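Local coordinates for protein acyl-CoA thioesterase II (Mycobacterium avium subsp. paratuberculosis, PDB 4R9Z) that probably hydrolyses fatty acyl-CoA thioesters to free fatty acids and coenzyme A, as a double hot-dog thioesterase of the acyl-CoA thioesterase II family, at residues D234-D239 against G254-R259; G228-S233 against E262-V267; R162-E167 against P175-P180; R157-R162 against A196-V201. All blocks are in the same frame, centred on the assembly; numbering follows the deposited sequence.

Followed from the N terminus, the chain makes two nested pairs of contacts in series, and none of the four cross. R157-R162 opens contact 4. R162, shared with contact 3, starts the inner loop, which contact 3 closes at P175-P180 by pairing the last two strands at one end of the strand order. Contact 4 closes only at A196-V201, where helix 188-201 lies against strand 159-163. Later, G228-S233 opens contact 2, and contact 1 pairs strands 236-246 and 249-258 inside it before E262-V267 completes the outer loop. Strand 236-246 joins the two nested pairs: L236 and Y238 bond to W178 and M176 of contact 3, while Y238 OH reaches S199 of contact 4.

Contact 1: D234-D239 against G254-R259; sequences DWLFYD and GTMFNR
Four backbone hydrogen bonds, two in each of two pairs, join D234-D239 to G254-R259. F237 and F257 form one hydrogen-bonded pair, with F257 N reaching F237 O at 2.7 Å; D239 and T255 form the other, their bonds nearly in the carbonyl planes. Y238 and M256 make the non-hydrogen-bonded pair between them. The two strands, 165° apart in direction, are the arms of a β-hairpin in the second hot-dog unit. On one face, M256, with CG anti to its backbone N and the chain bent at chi3 (-60°), lays CE over the Y238 ring, 3.8 Å from its centroid, a CH-π and Met-aromatic contact facing helix 188-201; Y238 OH is bonded to S199 O. Nearby, L236 CD1 meets M256 SD at 3.9 Å. On the other face, F237 and F257 lie side by side, CD1 to CD1 at 3.9 Å. Charged groups hold the loop end. The extended R259 brings NH1 to D234 OD1, a weak 3.3 Å bond within a salt bridge at the guanidinium edge, while NH2 pairs with E133. D234 OD1 also takes W235 N at 2.7 Å, from above the carboxylate plane. At the far end a water joins D239 OD2 and T255 OG1.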
loop_
_atom_site.group_PDB
_atom_site.type_symbol
_atom_site.label_atom_id
_atom_site.label_comp_id
_atom_site.label_asym_id
_atom_site.label_seq_id
_atom_site.Cartn_x
_atom_site.Cartn_y
_atom_site.Cartn_z
ATOM N N ASP B 234 22.644 15.079 2.336
ATOM C CA ASP B 234 23.626 14.039 2.589
ATOM C C ASP B 234 23.100 12.739 1.980
ATOM O O ASP B 234 22.002 12.718 1.425
ATOM C CB ASP B 234 23.877 13.890 4.091
ATOM C CG ASP B 234 25.217 13.253 4.401
ATOM O OD1 ASP B 234 25.898 12.792 3.459
ATOM O OD2 ASP B 234 25.584 13.209 5.594
ATOM N N TRP B 235 23.887 11.669 2.048
ATOM C CA TRP B 235 23.485 10.401 1.440
ATOM C C TRP B 235 22.330 9.738 2.186
ATOM O O TRP B 235 22.152 9.940 3.392
ATOM C CB TRP B 235 24.670 9.437 1.368
ATOM C CG TRP B 235 25.744 9.881 0.430
ATOM C CD1 TRP B 235 26.788 10.714 0.712
ATOM C CD2 TRP B 235 25.880 9.521 -0.951
ATOM N NE1 TRP B 235 27.568 10.893 -0.406
ATOM C CE2 TRP B 235 27.032 10.172 -1.439
ATOM C CE3 TRP B 235 25.141 8.714 -1.819
ATOM C CZ2 TRP B 235 27.461 10.040 -2.757
ATOM C CZ3 TRP B 235 25.569 8.585 -3.130
ATOM C CH2 TRP B 235 26.719 9.245 -3.585
ATOM N N LEU B 236 21.566 8.925 1.460
ATOM C CA LEU B 236 20.458 8.177 2.044
ATOM C C LEU B 236 20.605 6.687 1.763
ATOM O O LEU B 236 20.980 6.289 0.659
ATOM C CB LEU B 236 19.117 8.664 1.491
ATOM C CG LEU B 236 18.621 10.065 1.841
ATOM C CD1 LEU B 236 17.157 10.189 1.471
ATOM C CD2 LEU B 236 18.830 10.349 3.313
ATOM N N PHE B 237 20.290 5.871 2.764
ATOM C CA PHE B 237 20.336 4.419 2.627
ATOM C C PHE B 237 18.985 3.887 2.161
ATOM O O PHE B 237 17.976 4.069 2.840
ATOM C CB PHE B 237 20.722 3.775 3.959
ATOM C CG PHE B 237 21.033 2.305 3.868
ATOM C CD1 PHE B 237 20.028 1.357 3.987
ATOM C CD2 PHE B 237 22.336 1.867 3.694
ATOM C CE1 PHE B 237 20.316 0.003 3.913
ATOM C CE2 PHE B 237 22.626 0.515 3.625
ATOM C CZ PHE B 237 21.617 -0.416 3.731
ATOM N N TYR B 238 18.966 3.221 1.012
ATOM C CA TYR B 238 17.727 2.633 0.513
ATOM C C TYR B 238 17.850 1.123 0.413
ATOM O O TYR B 238 18.351 0.591 -0.578
ATOM C CB TYR B 238 17.355 3.221 -0.848
ATOM C CG TYR B 238 15.936 2.927 -1.279
ATOM C CD1 TYR B 238 14.939 2.693 -0.341
ATOM C CD2 TYR B 238 15.583 2.917 -2.627
ATOM C CE1 TYR B 238 13.636 2.435 -0.730
ATOM C CE2 TYR B 238 14.280 2.662 -3.027
ATOM C CZ TYR B 238 13.313 2.423 -2.073
ATOM O OH TYR B 238 12.016 2.170 -2.460
ATOM N N ASP B 239 17.364 0.440 1.441
ATOM C CA ASP B 239 17.344 -1.013 1.465
ATOM C C ASP B 239 16.259 -1.517 0.520
ATOM O O ASP B 239 15.113 -1.095 0.610
ATOM C CB ASP B 239 17.100 -1.506 2.891
ATOM C CG ASP B 239 17.682 -2.877 3.142
ATOM O OD1 ASP B 239 18.354 -3.410 2.234
ATOM O OD2 ASP B 239 17.479 -3.410 4.254
ATOM N N GLY B 254 10.996 -1.834 0.325
ATOM C CA GLY B 254 12.031 -0.851 0.563
ATOM C C GLY B 254 11.925 -0.103 1.877
ATOM O O GLY B 254 10.837 0.199 2.360
ATOM N N THR B 255 13.080 0.187 2.458
ATOM C CA THR B 255 13.158 1.010 3.652
ATOM C C THR B 255 14.261 2.028 3.438
ATOM O O THR B 255 15.385 1.673 3.092
ATOM C CB THR B 255 13.441 0.186 4.913
ATOM O OG1 THR B 255 14.051 -1.056 4.544
ATOM C CG2 THR B 255 12.157 -0.104 5.661
ATOM N N MET B 256 13.933 3.297 3.631
ATOM C CA MET B 256 14.894 4.358 3.395
ATOM C C MET B 256 15.310 5.005 4.706
ATOM O O MET B 256 14.474 5.246 5.578
ATOM C CB MET B 256 14.304 5.400 2.454
ATOM C CG MET B 256 15.305 6.386 1.920
ATOM S SD MET B 256 14.528 7.452 0.705
ATOM C CE MET B 256 13.992 6.242 -0.499
ATOM N N PHE B 257 16.602 5.292 4.838
ATOM C CA PHE B 257 17.140 5.907 6.051
ATOM C C PHE B 257 17.944 7.167 5.746
ATOM O O PHE B 257 18.566 7.278 4.686
ATOM C CB PHE B 257 18.047 4.935 6.809
ATOM C CG PHE B 257 17.378 3.666 7.251
ATOM C CD1 PHE B 257 17.280 2.580 6.395
ATOM C CD2 PHE B 257 16.888 3.543 8.541
ATOM C CE1 PHE B 257 16.682 1.401 6.812
ATOM C CE2 PHE B 257 16.289 2.366 8.964
ATOM C CZ PHE B 257 16.187 1.294 8.097
ATOM N N ASN B 258 17.934 8.114 6.681
ATOM C CA ASN B 258 18.929 9.184 6.674
ATOM C C ASN B 258 20.277 8.608 7.078
ATOM O O ASN B 258 20.327 7.589 7.767
ATOM C CB ASN B 258 18.539 10.323 7.621
ATOM C CG ASN B 258 17.400 11.168 7.092
ATOM O OD1 ASN B 258 17.283 11.394 5.888
ATOM N ND2 ASN B 258 16.554 11.647 7.995
ATOM N N ARG B 259 21.364 9.250 6.655
ATOM C CA ARG B 259 22.704 8.799 7.027
ATOM C C ARG B 259 22.847 8.687 8.540
ATOM O O ARG B 259 23.628 7.882 9.038
ATOM C CB ARG B 259 23.773 9.739 6.465
ATOM C CG ARG B 259 25.202 9.254 6.690
ATOM C CD ARG B 259 26.197 9.983 5.797
ATOM N NE ARG B 259 27.507 9.333 5.782
ATOM C CZ ARG B 259 28.466 9.608 4.904
ATOM N NH1 ARG B 259 28.262 10.517 3.959
ATOM N NH2 ARG B 259 29.630 8.974 4.964
HETATM O O HOH W 1 30.041 11.688 1.672
HETATM O O HOH W 2 16.161 -2.190 5.975
#

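Contact 2: G228-S233 against E262-V267; sequences GRAVLS and ELVCTV
The two methyl branches of V264 lie alongside A230, in the loop that leads out of strand 218-226. With CG1 anti to its backbone N (chi1 167°), that branch meets the methyl of A230 tip to tip, V264 CG1 to A230 CB being 3.8 Å, while the other branch, V264 CG2, lies 4.0 Å from A230 CA. Both branches lie against the same side of A230, whose methyl also touches T191 and V195 of helix 188-201. The flanking side chains diverge from this meeting: L263 points away from the loop and packs on S244 of the second subunit, whereas R229 leads off in the other direction and forms a salt bridge with E58. E262, extended through chi1 and chi2, points toward the loop from its CA, and OE2 ends 4.3 Å from G228 CA. The placement of V264 reflects a classic β bulge, in which V264 and C265 both face M256 of the adjoining hot-dog strand. Beside the bulge, G228 N donates a weak bond to V264 O, 3.4 Å long. G228 O lies equally far from V264 O, and two acceptors at that distance cannot bond. The chemistry implies a light hold between the two segments, one weak bond plus methyl packing, to which N258 adds two bonds from outside by taking V231 N on its OD1 and giving ND2 to R229 O.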
loop_
_atom_site.group_PDB
_atom_site.type_symbol
_atom_site.label_atom_id
_atom_site.label_comp_id
_atom_site.label_asym_id
_atom_site.label_seq_id
_atom_site.Cartn_x
_atom_site.Cartn_y
_atom_site.Cartn_z
ATOM N N GLY B 228 9.949 9.771 9.016
ATOM C CA GLY B 228 10.668 10.897 9.507
ATOM C C GLY B 228 10.973 11.722 8.314
ATOM O O GLY B 228 10.773 11.291 7.226
ATOM N N ARG B 229 11.420 12.934 8.532
ATOM C CA ARG B 229 11.689 13.846 7.430
ATOM C C ARG B 229 13.065 13.606 6.818
ATOM O O ARG B 229 14.067 13.506 7.524
ATOM C CB ARG B 229 11.544 15.286 7.906
ATOM C CG ARG B 229 10.816 16.163 6.914
ATOM C CD ARG B 229 10.565 17.539 7.486
ATOM N NE ARG B 229 9.467 17.503 8.447
ATOM C CZ ARG B 229 8.926 18.580 9.005
ATOM N NH1 ARG B 229 9.378 19.788 8.692
ATOM N NH2 ARG B 229 7.928 18.447 9.870
ATOM N N ALA B 230 13.103 13.517 5.494
ATOM C CA ALA B 230 14.325 13.177 4.779
ATOM C C ALA B 230 15.334 14.316 4.758
ATOM O O ALA B 230 14.972 15.481 4.581
ATOM C CB ALA B 230 13.999 12.753 3.360
ATOM N N VAL B 231 16.606 13.962 4.913
ATOM C CA VAL B 231 17.690 14.930 4.814
ATOM C C VAL B 231 18.425 14.714 3.500
ATOM O O VAL B 231 19.266 13.824 3.393
ATOM C CB VAL B 231 18.681 14.799 5.976
ATOM C CG1 VAL B 231 19.831 15.761 5.785
ATOM C CG2 VAL B 231 17.985 15.065 7.303
ATOM N N LEU B 232 18.107 15.532 2.501
ATOM C CA LEU B 232 18.670 15.356 1.167
ATOM C C LEU B 232 19.982 16.104 0.973
ATOM O O LEU B 232 20.468 16.227 -0.150
ATOM C CB LEU B 232 17.673 15.818 0.103
ATOM C CG LEU B 232 16.319 15.116 0.022
ATOM C CD1 LEU B 232 15.480 15.762 -1.065
ATOM C CD2 LEU B 232 16.500 13.631 -0.254
ATOM N N SER B 233 20.556 16.599 2.064
ATOM C CA SER B 233 21.821 17.319 1.995
ATOM C C SER B 233 22.972 16.363 2.264
ATOM O O SER B 233 24.123 16.775 2.388
ATOM C CB SER B 233 21.848 18.468 3.002
ATOM O OG SER B 233 21.580 17.992 4.310
ATOM N N GLU B 262 18.031 7.483 10.955
ATOM C CA GLU B 262 16.598 7.649 11.167
ATOM C C GLU B 262 15.831 7.132 9.949
ATOM O O GLU B 262 16.217 7.388 8.803
ATOM C CB GLU B 262 16.232 9.111 11.441
ATOM C CG GLU B 262 14.839 9.283 12.051
ATOM C CD GLU B 262 14.369 10.727 12.078
ATOM O OE1 GLU B 262 14.988 11.569 11.391
ATOM O OE2 GLU B 262 13.381 11.017 12.790
ATOM N N LEU B 263 14.761 6.387 10.207
ATOM C CA LEU B 263 13.915 5.865 9.140
ATOM C C LEU B 263 13.167 7.001 8.442
ATOM O O LEU B 263 12.585 7.869 9.090
ATOM C CB LEU B 263 12.928 4.835 9.699
ATOM C CG LEU B 263 11.933 4.218 8.713
ATOM C CD1 LEU B 263 12.647 3.327 7.707
ATOM C CD2 LEU B 263 10.882 3.433 9.471
ATOM N N VAL B 264 13.194 6.996 7.114
ATOM C CA VAL B 264 12.524 8.031 6.342
ATOM C C VAL B 264 11.180 7.539 5.805
ATOM O O VAL B 264 10.149 8.189 5.986
ATOM C CB VAL B 264 13.407 8.504 5.170
ATOM C CG1 VAL B 264 12.596 9.349 4.191
ATOM C CG2 VAL B 264 14.597 9.286 5.700
ATOM N N CYS B 265 11.191 6.378 5.161
ATOM C CA CYS B 265 9.960 5.812 4.635
ATOM C C CYS B 265 10.026 4.299 4.502
ATOM O O CYS B 265 11.105 3.728 4.372
ATOM C CB CYS B 265 9.628 6.435 3.280
ATOM S SG CYS B 265 10.768 5.995 1.969
ATOM N N THR B 266 8.856 3.665 4.549
ATOM C CA THR B 266 8.713 2.247 4.237
ATOM C C THR B 266 7.987 2.161 2.904
ATOM O O THR B 266 7.088 2.954 2.642
ATOM C CB THR B 266 7.926 1.487 5.324
ATOM O OG1 THR B 266 8.507 1.736 6.609
ATOM C CG2 THR B 266 7.940 -0.007 5.051
ATOM N N VAL B 267 8.373 1.210 2.058
ATOM C CA VAL B 267 7.912 1.194 0.669
ATOM C C VAL B 267 7.534 -0.208 0.194
ATOM O O VAL B 267 8.186 -1.188 0.551
ATOM C CB VAL B 267 8.995 1.754 -0.287
ATOM C CG1 VAL B 267 8.467 1.849 -1.702
ATOM C CG2 VAL B 267 9.470 3.118 0.171
#

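Contact 3: R162-E167 against P175-P180; sequences RTIETE and PMWWRP
Strands 159-163 and 176-180 are antiparallel neighbours at one end of the strand order of the double hot-dog fold, and R162-E167 against P175-P180 is where their pairing runs into the connecting loop. R162 and W177 satisfy each other's backbone in a hydrogen-bonded pair: R162 N gives to W177 O at 2.7 Å with an N-H...O angle of 165°, and W177 N returns the bond to R162 O at 2.8 Å. T163 and M176 follow as a non-hydrogen-bonded pair. Beyond the strand, I164 N still finds an acceptor in P175 O, 3.1 Å away and in the carbonyl plane, so the ladder is extended by one bond after the strand geometry has ended. On its other side strand 176-180 gives M176 and W178 to backbone bonds with Y238 and L236. The W177 indole nitrogen is buried and donates to P130 O. Further out, R179 NE makes a salt bridge with E160. Proline ring and glutamate chain cross obliquely, E165 CG against P175 CG at 3.7 Å. I164, with CG1 anti to its carbonyl carbon, drops CD1 onto one face of the W177 indole, 3.4 Å from W177 CD1.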
loop_
_atom_site.group_PDB
_atom_site.type_symbol
_atom_site.label_atom_id
_atom_site.label_comp_id
_atom_site.label_asym_id
_atom_site.label_seq_id
_atom_site.Cartn_x
_atom_site.Cartn_y
_atom_site.Cartn_z
ATOM N N ARG B 162 25.338 4.722 -4.942
ATOM C CA ARG B 162 26.359 3.717 -4.709
ATOM C C ARG B 162 25.669 2.411 -4.357
ATOM O O ARG B 162 25.082 2.286 -3.283
ATOM C CB ARG B 162 27.297 4.125 -3.572
ATOM C CG ARG B 162 28.057 5.419 -3.780
ATOM C CD ARG B 162 28.941 5.382 -5.006
ATOM N NE ARG B 162 29.425 6.720 -5.331
ATOM C CZ ARG B 162 29.171 7.354 -6.470
ATOM N NH1 ARG B 162 28.446 6.770 -7.414
ATOM N NH2 ARG B 162 29.652 8.571 -6.668
ATOM N N THR B 163 25.754 1.426 -5.241
ATOM C CA THR B 163 25.130 0.151 -4.944
ATOM C C THR B 163 26.103 -0.609 -4.045
ATOM O O THR B 163 27.211 -0.958 -4.448
ATOM C CB THR B 163 24.764 -0.632 -6.230
ATOM O OG1 THR B 163 24.424 -1.983 -5.891
ATOM C CG2 THR B 163 25.916 -0.635 -7.225
ATOM N N ILE B 164 25.676 -0.833 -2.807
ATOM C CA ILE B 164 26.551 -1.335 -1.754
ATOM C C ILE B 164 26.919 -2.803 -1.885
ATOM O O ILE B 164 28.097 -3.163 -1.869
ATOM C CB ILE B 164 25.897 -1.145 -0.379
ATOM C CG1 ILE B 164 25.624 0.336 -0.127
ATOM C CG2 ILE B 164 26.762 -1.747 0.724
ATOM C CD1 ILE B 164 24.762 0.580 1.075
ATOM N N GLU B 165 25.906 -3.648 -2.023
ATOM C CA GLU B 165 26.111 -5.088 -2.052
ATOM C C GLU B 165 24.984 -5.758 -2.824
ATOM O O GLU B 165 23.873 -5.233 -2.898
ATOM C CB GLU B 165 26.228 -5.620 -0.621
ATOM C CG GLU B 165 24.957 -5.523 0.197
ATOM C CD GLU B 165 25.156 -5.990 1.627
ATOM O OE1 GLU B 165 26.323 -6.083 2.067
ATOM O OE2 GLU B 165 24.146 -6.242 2.318
ATOM N N THR B 166 25.273 -6.917 -3.405
ATOM C CA THR B 166 24.327 -7.550 -4.313
ATOM C C THR B 166 24.137 -9.046 -4.116
ATOM O O THR B 166 25.094 -9.802 -3.951
ATOM C CB THR B 166 24.753 -7.312 -5.777
ATOM O OG1 THR B 166 24.848 -5.903 -6.020
ATOM C CG2 THR B 166 23.753 -7.922 -6.747
ATOM N N GLU B 167 22.876 -9.454 -4.124
ATOM C CA GLU B 167 22.511 -10.851 -4.248
ATOM C C GLU B 167 21.330 -10.915 -5.214
ATOM O O GLU B 167 20.509 -9.998 -5.254
ATOM C CB GLU B 167 22.170 -11.446 -2.880
ATOM C CG GLU B 167 20.884 -10.923 -2.282
ATOM C CD GLU B 167 20.610 -11.483 -0.903
ATOM O OE1 GLU B 167 21.438 -12.276 -0.410
ATOM O OE2 GLU B 167 19.560 -11.138 -0.317
ATOM N N PRO B 175 20.818 -3.189 -1.359
ATOM C CA PRO B 175 20.758 -1.867 -0.726
ATOM C C PRO B 175 21.714 -0.879 -1.383
ATOM O O PRO B 175 22.741 -1.289 -1.922
ATOM C CB PRO B 175 21.163 -2.157 0.721
ATOM C CG PRO B 175 22.053 -3.346 0.606
ATOM C CD PRO B 175 21.420 -4.192 -0.463
ATOM N N MET B 176 21.376 0.406 -1.342
ATOM C CA MET B 176 22.172 1.410 -2.033
ATOM C C MET B 176 22.277 2.707 -1.239
ATOM O O MET B 176 21.426 3.010 -0.397
ATOM C CB MET B 176 21.567 1.713 -3.401
ATOM C CG MET B 176 20.290 2.531 -3.319
ATOM S SD MET B 176 19.409 2.663 -4.882
ATOM C CE MET B 176 20.689 3.262 -5.969
ATOM N N TRP B 177 23.333 3.465 -1.512
ATOM C CA TRP B 177 23.420 4.837 -1.041
ATOM C C TRP B 177 22.955 5.727 -2.175
ATOM O O TRP B 177 23.294 5.487 -3.329
ATOM C CB TRP B 177 24.843 5.223 -0.642
ATOM C CG TRP B 177 25.337 4.618 0.626
ATOM C CD1 TRP B 177 26.272 3.633 0.755
ATOM C CD2 TRP B 177 24.920 4.953 1.952
ATOM N NE1 TRP B 177 26.472 3.342 2.081
ATOM C CE2 TRP B 177 25.650 4.137 2.838
ATOM C CE3 TRP B 177 24.003 5.867 2.478
ATOM C CZ2 TRP B 177 25.489 4.204 4.217
ATOM C CZ3 TRP B 177 23.845 5.933 3.848
ATOM C CH2 TRP B 177 24.587 5.111 4.701
ATOM N N TRP B 178 22.189 6.760 -1.857
ATOM C CA TRP B 178 21.796 7.709 -2.883
ATOM C C TRP B 178 21.672 9.107 -2.299
ATOM O O TRP B 178 21.392 9.285 -1.106
ATOM C CB TRP B 178 20.477 7.291 -3.542
ATOM C CG TRP B 178 19.270 7.692 -2.763
ATOM C CD1 TRP B 178 18.728 7.046 -1.688
ATOM C CD2 TRP B 178 18.459 8.850 -2.990
ATOM N NE1 TRP B 178 17.624 7.729 -1.237
ATOM C CE2 TRP B 178 17.440 8.840 -2.018
ATOM C CE3 TRP B 178 18.496 9.891 -3.923
ATOM C CZ2 TRP B 178 16.464 9.834 -1.952
ATOM C CZ3 TRP B 178 17.530 10.874 -3.857
ATOM C CH2 TRP B 178 16.526 10.839 -2.877
ATOM N N ARG B 179 21.915 10.095 -3.150
ATOM C CA ARG B 179 21.633 11.479 -2.823
ATOM C C ARG B 179 21.303 12.209 -4.115
ATOM O O ARG B 179 21.713 11.774 -5.192
ATOM C CB ARG B 179 22.823 12.125 -2.113
ATOM C CG ARG B 179 24.033 12.338 -3.010
ATOM C CD ARG B 179 25.175 12.985 -2.244
ATOM N NE ARG B 179 26.382 13.101 -3.057
ATOM C CZ ARG B 179 27.472 13.761 -2.682
ATOM N NH1 ARG B 179 27.508 14.366 -1.503
ATOM N NH2 ARG B 179 28.526 13.816 -3.485
ATOM N N PRO B 180 20.555 13.318 -4.019
ATOM C CA PRO B 180 20.284 14.075 -5.245
ATOM C C PRO B 180 21.554 14.754 -5.750
ATOM O O PRO B 180 22.359 15.229 -4.946
ATOM C CB PRO B 180 19.232 15.103 -4.810
ATOM C CG PRO B 180 18.682 14.586 -3.513
ATOM C CD PRO B 180 19.774 13.801 -2.869
#

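Contact 4: R157-R162 against A196-V201; sequences RWFERR and AYMSAV
A methionine methyl sits almost exactly over the middle of a phenylalanine ring: M198 CE is 3.5 Å from the centroid of F159 and 13° off the ring normal, a CH-π and Met-aromatic contact. Bent at chi2 and chi3, the methionine chain folds back from the helix to set CE over the ring, while F159 stands with CG between its backbone N and carbonyl carbon (chi1 57°). W158 has the same crowded first torsion, and F159 CD2 rests over one face of its indole. In hot-dog terms, helix 188-201 is the sausage and the sheet the bun; here the helix meets the start of strand 159-163 through side chains. The indole comes edge-on to the face of Y197, the planes 61° apart, with W158 CZ2 at 3.7 Å from Y197 CD1 and W158 NE1 above the ring toward its rim. Its far corner, W158 CH2, touches M198 CB at 3.7 Å. V201, one turn beyond Y197, brings CG2 to 4.2 Å from F159 CE2. Y197 OH is bonded to H41 in the first hot-dog unit; S199 OG donates to A196 O within the helix, at 2.7 Å from above its carbonyl plane, and is also bonded to H222.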
loop_
_atom_site.group_PDB
_atom_site.type_symbol
_atom_site.label_atom_id
_atom_site.label_comp_id
_atom_site.label_asym_id
_atom_site.label_seq_id
_atom_site.Cartn_x
_atom_site.Cartn_y
_atom_site.Cartn_z
ATOM N N ARG B 157 18.680 10.450 -14.032
ATOM C CA ARG B 157 19.968 11.132 -13.855
ATOM C C ARG B 157 20.059 12.211 -12.763
ATOM O O ARG B 157 21.125 12.801 -12.577
ATOM C CB ARG B 157 20.396 11.755 -15.192
ATOM C CG ARG B 157 20.719 10.731 -16.275
ATOM C CD ARG B 157 21.329 11.376 -17.519
ATOM N NE ARG B 157 20.327 11.898 -18.447
ATOM C CZ ARG B 157 20.018 13.185 -18.574
ATOM N NH1 ARG B 157 20.637 14.093 -17.830
ATOM N NH2 ARG B 157 19.094 13.566 -19.449
ATOM N N TRP B 158 18.974 12.473 -12.040
ATOM C CA TRP B 158 18.998 13.551 -11.050
ATOM C C TRP B 158 19.584 13.141 -9.705
ATOM O O TRP B 158 19.638 13.957 -8.784
ATOM C CB TRP B 158 17.603 14.130 -10.820
ATOM C CG TRP B 158 16.574 13.134 -10.409
ATOM C CD1 TRP B 158 15.902 12.274 -11.222
ATOM C CD2 TRP B 158 16.094 12.887 -9.079
ATOM N NE1 TRP B 158 15.031 11.510 -10.486
ATOM C CE2 TRP B 158 15.129 11.865 -9.168
ATOM C CE3 TRP B 158 16.388 13.430 -7.824
ATOM C CZ2 TRP B 158 14.455 11.377 -8.053
ATOM C CZ3 TRP B 158 15.716 12.941 -6.716
ATOM C CH2 TRP B 158 14.762 11.924 -6.838
ATOM N N PHE B 159 19.981 11.882 -9.557
ATOM C CA PHE B 159 20.547 11.453 -8.280
ATOM C C PHE B 159 21.814 10.612 -8.439
ATOM O O PHE B 159 21.948 9.845 -9.394
ATOM C CB PHE B 159 19.503 10.675 -7.472
ATOM C CG PHE B 159 18.952 9.481 -8.191
ATOM C CD1 PHE B 159 19.570 8.247 -8.088
ATOM C CD2 PHE B 159 17.821 9.597 -8.979
ATOM C CE1 PHE B 159 19.071 7.151 -8.757
ATOM C CE2 PHE B 159 17.314 8.503 -9.649
ATOM C CZ PHE B 159 17.939 7.277 -9.537
ATOM N N GLU B 160 22.735 10.755 -7.488
ATOM C CA GLU B 160 23.915 9.899 -7.431
ATOM C C GLU B 160 23.577 8.625 -6.675
ATOM O O GLU B 160 22.632 8.600 -5.885
ATOM C CB GLU B 160 25.093 10.610 -6.755
ATOM C CG GLU B 160 25.514 11.925 -7.396
ATOM C CD GLU B 160 26.654 12.595 -6.646
ATOM O OE1 GLU B 160 27.753 12.002 -6.585
ATOM O OE2 GLU B 160 26.456 13.715 -6.126
ATOM N N ARG B 161 24.370 7.579 -6.880
ATOM C CA ARG B 161 24.072 6.299 -6.257
ATOM C C ARG B 161 25.287 5.403 -6.077
ATOM O O ARG B 161 26.134 5.294 -6.961
ATOM C CB ARG B 161 23.036 5.555 -7.094
ATOM C CG ARG B 161 23.340 5.584 -8.578
ATOM C CD ARG B 161 22.204 5.006 -9.388
ATOM N NE ARG B 161 21.995 3.594 -9.094
ATOM C CZ ARG B 161 20.989 2.879 -9.584
ATOM N NH1 ARG B 161 20.106 3.451 -10.392
ATOM N NH2 ARG B 161 20.867 1.598 -9.268
ATOM N N ARG B 162 25.338 4.722 -4.942
ATOM C CA ARG B 162 26.359 3.717 -4.709
ATOM C C ARG B 162 25.669 2.411 -4.357
ATOM O O ARG B 162 25.082 2.286 -3.283
ATOM C CB ARG B 162 27.297 4.125 -3.572
ATOM C CG ARG B 162 28.057 5.419 -3.780
ATOM C CD ARG B 162 28.941 5.382 -5.006
ATOM N NE ARG B 162 29.425 6.720 -5.331
ATOM C CZ ARG B 162 29.171 7.354 -6.470
ATOM N NH1 ARG B 162 28.446 6.770 -7.414
ATOM N NH2 ARG B 162 29.652 8.571 -6.668
ATOM N N ALA B 196 9.611 9.742 -2.588
ATOM C CA ALA B 196 8.696 8.855 -3.296
ATOM C C ALA B 196 9.144 8.628 -4.736
ATOM O O ALA B 196 9.123 7.500 -5.224
ATOM C CB ALA B 196 7.283 9.416 -3.262
ATOM N N TYR B 197 9.543 9.708 -5.404
ATOM C CA TYR B 197 10.050 9.663 -6.779
ATOM C C TYR B 197 11.153 8.614 -6.931
ATOM O O TYR B 197 11.074 7.734 -7.785
ATOM C CB TYR B 197 10.572 11.048 -7.183
ATOM C CG TYR B 197 10.729 11.309 -8.670
ATOM C CD1 TYR B 197 11.189 10.324 -9.537
ATOM C CD2 TYR B 197 10.427 12.558 -9.203
ATOM C CE1 TYR B 197 11.336 10.571 -10.889
ATOM C CE2 TYR B 197 10.572 12.816 -10.556
ATOM C CZ TYR B 197 11.029 11.819 -11.394
ATOM O OH TYR B 197 11.172 12.070 -12.740
ATOM N N MET B 198 12.187 8.731 -6.106
ATOM C CA MET B 198 13.348 7.854 -6.187
ATOM C C MET B 198 13.034 6.447 -5.664
ATOM O O MET B 198 13.536 5.458 -6.197
ATOM C CB MET B 198 14.527 8.478 -5.428
ATOM C CG MET B 198 14.989 7.732 -4.188
ATOM S SD MET B 198 16.138 6.400 -4.567
ATOM C CE MET B 198 17.035 7.140 -5.923
ATOM N N SER B 199 12.192 6.363 -4.637
ATOM C CA SER B 199 11.805 5.081 -4.049
ATOM C C SER B 199 11.147 4.162 -5.069
ATOM O O SER B 199 11.214 2.941 -4.951
ATOM C CB SER B 199 10.855 5.296 -2.871
ATOM O OG SER B 199 9.574 5.696 -3.330
ATOM N N ALA B 200 10.487 4.757 -6.052
ATOM C CA ALA B 200 9.797 3.995 -7.077
ATOM C C ALA B 200 10.711 3.543 -8.215
ATOM O O ALA B 200 10.684 2.376 -8.607
ATOM C CB ALA B 200 8.630 4.806 -7.629
ATOM N N VAL B 201 11.505 4.466 -8.752
ATOM C CA VAL B 201 12.289 4.191 -9.960
ATOM C C VAL B 201 13.468 3.237 -9.755
ATOM O O VAL B 201 13.951 2.640 -10.714
ATOM C CB VAL B 201 12.842 5.495 -10.583
ATOM C CG1 VAL B 201 11.706 6.422 -10.974
ATOM C CG2 VAL B 201 13.794 6.189 -9.621
#